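Local coordinates for protein RNase III inhibitor (PDB 5M3I) that is a macro domain protein, an alpha/beta fold with helices packed on a central mixed beta-sheet, at residues T24-N29 and A119-P124; I67-V72 and L106-R111. All blocks are in the same frame, centred on the assembly; numbering follows the deposited sequence.

Overall arrangement
Both contacts belong to one macro domain, a single chain whose six-stranded mixed sheet has helices against its faces. Contact 1 pairs the neighbouring parallel strands 26-31 and 120-123 inside that sheet; contact 2 pins the stretch leading into the edge strand 71-74 to helix 99-115. Their centres lie about 13 Å apart, and along the chain contact 2 is nested within the loop that contact 1 closes. They meet directly where V28 CG2 packs on L109 CD1, 4.2 Å away, so the helix that holds the chain at G68-M70 also covers the sheet face carrying V28. Helix 99-115 then leads straight on to strand 120-123, the second half of contact 1.

Contact 1: T24-N29 and A119-P124; sequences TEALVN and ASVAVP
S120 turns its hydroxyl back over its own backbone (chi1 74°), which brings OG against the turn just before the facing strand 26-31: E25 N donates to it at 2.8 Å in a fairly straight bond, and T24 CA and CB press on the same oxygen. E25 N also leans weakly on S120 O, whose main donor is A26 N. From E25 an extended side chain runs out to A119, where OE2 accepts a long, weak bond from A119 N. The neighbouring T24 OG1 bonds to A26 O at 2.8 Å from above the carbonyl plane, while A122 N reaches that oxygen from the opposite face at 3.1 Å. Further on, V28 N donates to A122 O at 2.9 Å. On one face of this parallel pair, V28 CG2 lies against V121 CG2 at 3.7 Å, the two side chains crossing obliquely; on the other, L27 CD2 touches A122 CB. CD of P124 sits 3.8 Å from V28 CB, the two side chains crossing at about a right angle. In this macro domain sheet S120 OG thus adds a side-chain bond at the entrance, whereas at the far end P124, lacking an N-H, meets V28 O with CD instead.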
loop_
_atom_site.group_PDB
_atom_site.type_symbol
_atom_site.label_atom_id
_atom_site.label_comp_id
_atom_site.label_asym_id
_atom_site.label_seq_id
_atom_site.Cartn_x
_atom_site.Cartn_y
_atom_site.Cartn_z
ATOM N N THR A 24 -11.317 -5.729 4.334
ATOM C CA THR A 24 -10.252 -5.588 5.312
ATOM C C THR A 24 -10.329 -4.223 5.971
ATOM O O THR A 24 -10.986 -3.291 5.507
ATOM C CB THR A 24 -8.841 -5.799 4.693
ATOM O OG1 THR A 24 -8.635 -4.880 3.620
ATOM C CG2 THR A 24 -8.680 -7.215 4.182
ATOM N N GLU A 25 -9.646 -4.123 7.079
ATOM C CA GLU A 25 -9.622 -2.898 7.865
ATOM C C GLU A 25 -8.745 -1.824 7.211
ATOM O O GLU A 25 -9.038 -0.638 7.326
ATOM C CB GLU A 25 -9.101 -3.277 9.240
ATOM C CG GLU A 25 -9.275 -2.226 10.288
ATOM C CD GLU A 25 -8.949 -2.745 11.691
ATOM O OE1 GLU A 25 -8.409 -1.948 12.497
ATOM O OE2 GLU A 25 -9.239 -3.928 11.968
ATOM N N ALA A 26 -7.670 -2.250 6.522
ATOM C CA ALA A 26 -6.805 -1.341 5.767
ATOM C C ALA A 26 -6.617 -1.811 4.328
ATOM O O ALA A 26 -6.665 -3.006 4.036
ATOM C CB ALA A 26 -5.451 -1.207 6.438
ATOM N N LEU A 27 -6.419 -0.846 3.438
ATOM C CA LEU A 27 -6.000 -1.135 2.070
ATOM C C LEU A 27 -4.685 -0.456 1.834
ATOM O O LEU A 27 -4.524 0.692 2.236
ATOM C CB LEU A 27 -7.014 -0.585 1.085
ATOM C CG LEU A 27 -8.467 -0.998 1.263
ATOM C CD1 LEU A 27 -9.309 -0.270 0.228
ATOM C CD2 LEU A 27 -8.611 -2.489 1.092
ATOM N N VAL A 28 -3.754 -1.145 1.173
ATOM C CA VAL A 28 -2.512 -0.535 0.716
ATOM C C VAL A 28 -2.572 -0.078 -0.758
ATOM O O VAL A 28 -3.030 -0.793 -1.648
ATOM C CB VAL A 28 -1.344 -1.476 0.890
ATOM C CG1 VAL A 28 -0.053 -0.821 0.401
ATOM C CG2 VAL A 28 -1.218 -1.911 2.339
ATOM N N ASN A 29 -2.154 1.154 -0.979
ATOM C CA ASN A 29 -2.051 1.766 -2.281
ATOM C C ASN A 29 -0.542 1.967 -2.579
ATOM O O ASN A 29 0.252 2.067 -1.655
ATOM C CB ASN A 29 -2.785 3.102 -2.237
ATOM C CG ASN A 29 -2.837 3.815 -3.580
ATOM O OD1 ASN A 29 -2.663 3.215 -4.634
ATOM N ND2 ASN A 29 -3.043 5.123 -3.530
ATOM N N ALA A 119 -6.172 -5.064 12.284
ATOM C CA ALA A 119 -6.420 -6.530 12.314
ATOM C C ALA A 119 -6.286 -7.207 10.927
ATOM O O ALA A 119 -6.067 -8.403 10.849
ATOM C CB ALA A 119 -7.817 -6.785 12.823
ATOM N N SER A 120 -6.460 -6.435 9.855
ATOM C CA SER A 120 -6.472 -6.999 8.545
ATOM C C SER A 120 -6.066 -5.943 7.518
ATOM O O SER A 120 -6.456 -4.782 7.639
ATOM C CB SER A 120 -7.860 -7.611 8.226
ATOM O OG SER A 120 -8.812 -6.612 7.965
ATOM N N VAL A 121 -5.341 -6.395 6.497
ATOM C CA VAL A 121 -4.890 -5.521 5.424
ATOM C C VAL A 121 -4.858 -6.250 4.061
ATOM O O VAL A 121 -4.609 -7.453 3.996
ATOM C CB VAL A 121 -3.544 -4.925 5.814
ATOM C CG1 VAL A 121 -2.544 -6.003 5.971
ATOM C CG2 VAL A 121 -3.076 -3.937 4.777
ATOM N N ALA A 122 -5.162 -5.511 3.004
ATOM C CA ALA A 122 -5.092 -6.013 1.620
ATOM C C ALA A 122 -3.950 -5.304 0.969
ATOM O O ALA A 122 -3.863 -4.053 1.030
ATOM C CB ALA A 122 -6.378 -5.748 0.858
ATOM N N VAL A 123 -3.110 -6.075 0.287
ATOM C CA VAL A 123 -1.875 -5.561 -0.296
ATOM C C VAL A 123 -1.794 -5.895 -1.805
ATOM O O VAL A 123 -2.024 -7.039 -2.175
ATOM C CB VAL A 123 -0.679 -6.194 0.417
ATOM C CG1 VAL A 123 0.575 -5.537 -0.039
ATOM C CG2 VAL A 123 -0.824 -6.047 1.940
ATOM N N PRO A 124 -1.491 -4.909 -2.659
ATOM C CA PRO A 124 -1.308 -5.131 -4.080
ATOM C C PRO A 124 0.099 -5.571 -4.381
ATOM O O PRO A 124 0.933 -5.582 -3.488
ATOM C CB PRO A 124 -1.543 -3.749 -4.683
ATOM C CG PRO A 124 -1.059 -2.836 -3.626
ATOM C CD PRO A 124 -1.410 -3.479 -2.325
#

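Contact 2: I67-V72 and L106-R111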
loop_
_atom_site.group_PDB
_atom_site.type_symbol
_atom_site.label_atom_id
_atom_site.label_comp_id
_atom_site.label_asym_id
_atom_site.label_seq_id
_atom_site.Cartn_x
_atom_site.Cartn_y
_atom_site.Cartn_z
ATOM N N ILE A 67 10.248 7.646 0.276
ATOM C CA ILE A 67 10.558 6.235 0.335
ATOM C C ILE A 67 10.799 5.837 1.795
ATOM O O ILE A 67 11.548 6.500 2.496
ATOM C CB ILE A 67 11.810 5.871 -0.516
ATOM C CG1 ILE A 67 11.600 6.211 -2.008
ATOM C CG2 ILE A 67 12.164 4.379 -0.373
ATOM C CD1 ILE A 67 10.293 5.728 -2.626
ATOM N N GLY A 68 10.150 4.775 2.235
ATOM C CA GLY A 68 10.426 4.133 3.512
ATOM C C GLY A 68 9.467 4.552 4.616
ATOM O O GLY A 68 9.643 4.164 5.767
ATOM N N LYS A 69 8.479 5.348 4.263
ATOM C CA LYS A 69 7.542 5.919 5.195
ATOM C C LYS A 69 6.135 5.843 4.576
ATOM O O LYS A 69 5.895 6.367 3.510
ATOM C CB LYS A 69 7.970 7.356 5.476
ATOM C CG LYS A 69 7.034 8.208 6.312
ATOM C CD LYS A 69 7.823 9.423 6.848
ATOM C CE LYS A 69 7.027 10.725 6.845
ATOM N NZ LYS A 69 6.101 10.809 8.017
ATOM N N MET A 70 5.226 5.173 5.262
ATOM C CA MET A 70 3.863 5.148 4.847
ATOM C C MET A 70 3.245 6.536 5.009
ATOM O O MET A 70 3.531 7.223 6.002
ATOM C CB MET A 70 3.080 4.111 5.681
ATOM C CG MET A 70 3.557 2.646 5.592
ATOM S SD MET A 70 3.662 1.954 3.913
ATOM C CE MET A 70 5.365 2.373 3.489
ATOM N N PHE A 71 2.374 6.914 4.076
ATOM C CA PHE A 71 1.478 8.022 4.272
ATOM C C PHE A 71 0.050 7.520 4.513
ATOM O O PHE A 71 -0.604 7.009 3.590
ATOM C CB PHE A 71 1.544 8.957 3.086
ATOM C CG PHE A 71 0.720 10.190 3.248
ATOM C CD1 PHE A 71 1.111 11.182 4.154
ATOM C CD2 PHE A 71 -0.455 10.339 2.549
ATOM C CE1 PHE A 71 0.330 12.311 4.347
ATOM C CE2 PHE A 71 -1.251 11.470 2.738
ATOM C CZ PHE A 71 -0.857 12.462 3.629
ATOM N N VAL A 72 -0.434 7.631 5.753
ATOM C CA VAL A 72 -1.660 6.950 6.161
ATOM C C VAL A 72 -2.800 7.942 6.289
ATOM O O VAL A 72 -2.624 8.979 6.891
ATOM C CB VAL A 72 -1.468 6.226 7.515
ATOM C CG1 VAL A 72 -2.701 5.411 7.883
ATOM C CG2 VAL A 72 -0.270 5.281 7.433
ATOM N N LEU A 106 8.349 -1.730 3.790
ATOM C CA LEU A 106 7.783 -2.814 4.558
ATOM C C LEU A 106 8.087 -2.645 6.020
ATOM O O LEU A 106 7.218 -2.916 6.868
ATOM C CB LEU A 106 8.273 -4.194 4.054
ATOM C CG LEU A 106 7.645 -4.588 2.704
ATOM C CD1 LEU A 106 8.368 -5.801 2.124
ATOM C CD2 LEU A 106 6.193 -4.911 2.810
ATOM N N ILE A 107 9.285 -2.167 6.331
ATOM C CA ILE A 107 9.618 -1.897 7.705
ATOM C C ILE A 107 8.556 -0.965 8.307
ATOM O O ILE A 107 8.032 -1.248 9.383
ATOM C CB ILE A 107 11.041 -1.293 7.855
ATOM C CG1 ILE A 107 12.114 -2.348 7.501
ATOM C CG2 ILE A 107 11.260 -0.803 9.303
ATOM C CD1 ILE A 107 13.548 -1.811 7.394
ATOM N N ASP A 108 8.236 0.138 7.617
ATOM C CA ASP A 108 7.298 1.085 8.177
ATOM C C ASP A 108 5.867 0.580 8.074
ATOM O O ASP A 108 5.018 0.963 8.887
ATOM C CB ASP A 108 7.436 2.441 7.551
ATOM C CG ASP A 108 6.818 3.531 8.387
ATOM O OD1 ASP A 108 7.227 3.702 9.549
ATOM O OD2 ASP A 108 5.952 4.282 7.896
ATOM N N LEU A 109 5.565 -0.228 7.066
ATOM C CA LEU A 109 4.236 -0.803 6.974
ATOM C C LEU A 109 3.938 -1.656 8.225
ATOM O O LEU A 109 2.833 -1.570 8.750
ATOM C CB LEU A 109 4.073 -1.682 5.738
ATOM C CG LEU A 109 2.698 -2.366 5.599
ATOM C CD1 LEU A 109 1.557 -1.361 5.492
ATOM C CD2 LEU A 109 2.697 -3.276 4.370
ATOM N N ILE A 110 4.905 -2.469 8.658
ATOM C CA ILE A 110 4.731 -3.289 9.832
ATOM C C ILE A 110 4.530 -2.399 11.057
ATOM O O ILE A 110 3.656 -2.646 11.879
ATOM C CB ILE A 110 5.974 -4.153 10.069
ATOM C CG1 ILE A 110 6.048 -5.267 9.022
ATOM C CG2 ILE A 110 5.998 -4.729 11.471
ATOM C CD1 ILE A 110 7.410 -5.937 8.996
ATOM N N ARG A 111 5.367 -1.392 11.183
ATOM C CA ARG A 111 5.288 -0.476 12.301
ATOM C C ARG A 111 3.905 0.186 12.360
ATOM O O ARG A 111 3.322 0.296 13.390
ATOM C CB ARG A 111 6.374 0.595 12.185
ATOM C CG ARG A 111 6.436 1.530 13.391
ATOM C CD ARG A 111 7.370 2.717 13.180
ATOM N NE ARG A 111 6.869 3.616 12.132
ATOM C CZ ARG A 111 5.817 4.443 12.231
ATOM N NH1 ARG A 111 5.111 4.530 13.348
ATOM N NH2 ARG A 111 5.472 5.194 11.191
#
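M70 lays its CB and CG alongside the carboxylate of D108, the two side chains sliding past each other in opposite directions, with M70 CG 3.7 Å from D108 OD2. Beyond that, the bend at chi2 (-55°) brings M70 SD to 4.1 Å from L109 CB. D108 has CG anti to its backbone N (chi1 -161°), and its OD2 takes the amide of M70 at 2.9 Å in a nearly straight bond, on the anti side and slightly out of the carboxylate plane. D108 CB meanwhile rests on G68 O at 3.3 Å. In the macro domain fold this is where helix 99-115, packed on the sheet, catches the irregular chain just before edge strand 71-74; M70 and L109 both reach down to I85 of the adjoining strand 83-88. The other carboxylate oxygen is held from within the helix. R111, one turn on, approaches side-on and in the plane of its guanidinium, its NE 2.6 Å from D108 OD1 and its NH2 2.8 Å from that same atom. With OD1 gripped by R111 and OD2 by the M70 amide, rotation of the carboxylate is limited; NH2 reaches OD2 only weakly. R111 probably helps to orient OD2 toward that amide, and the salt bridge would be expected to favour the ionised form of D108. R111 NH1 has a further acidic partner in E115, the next turn along.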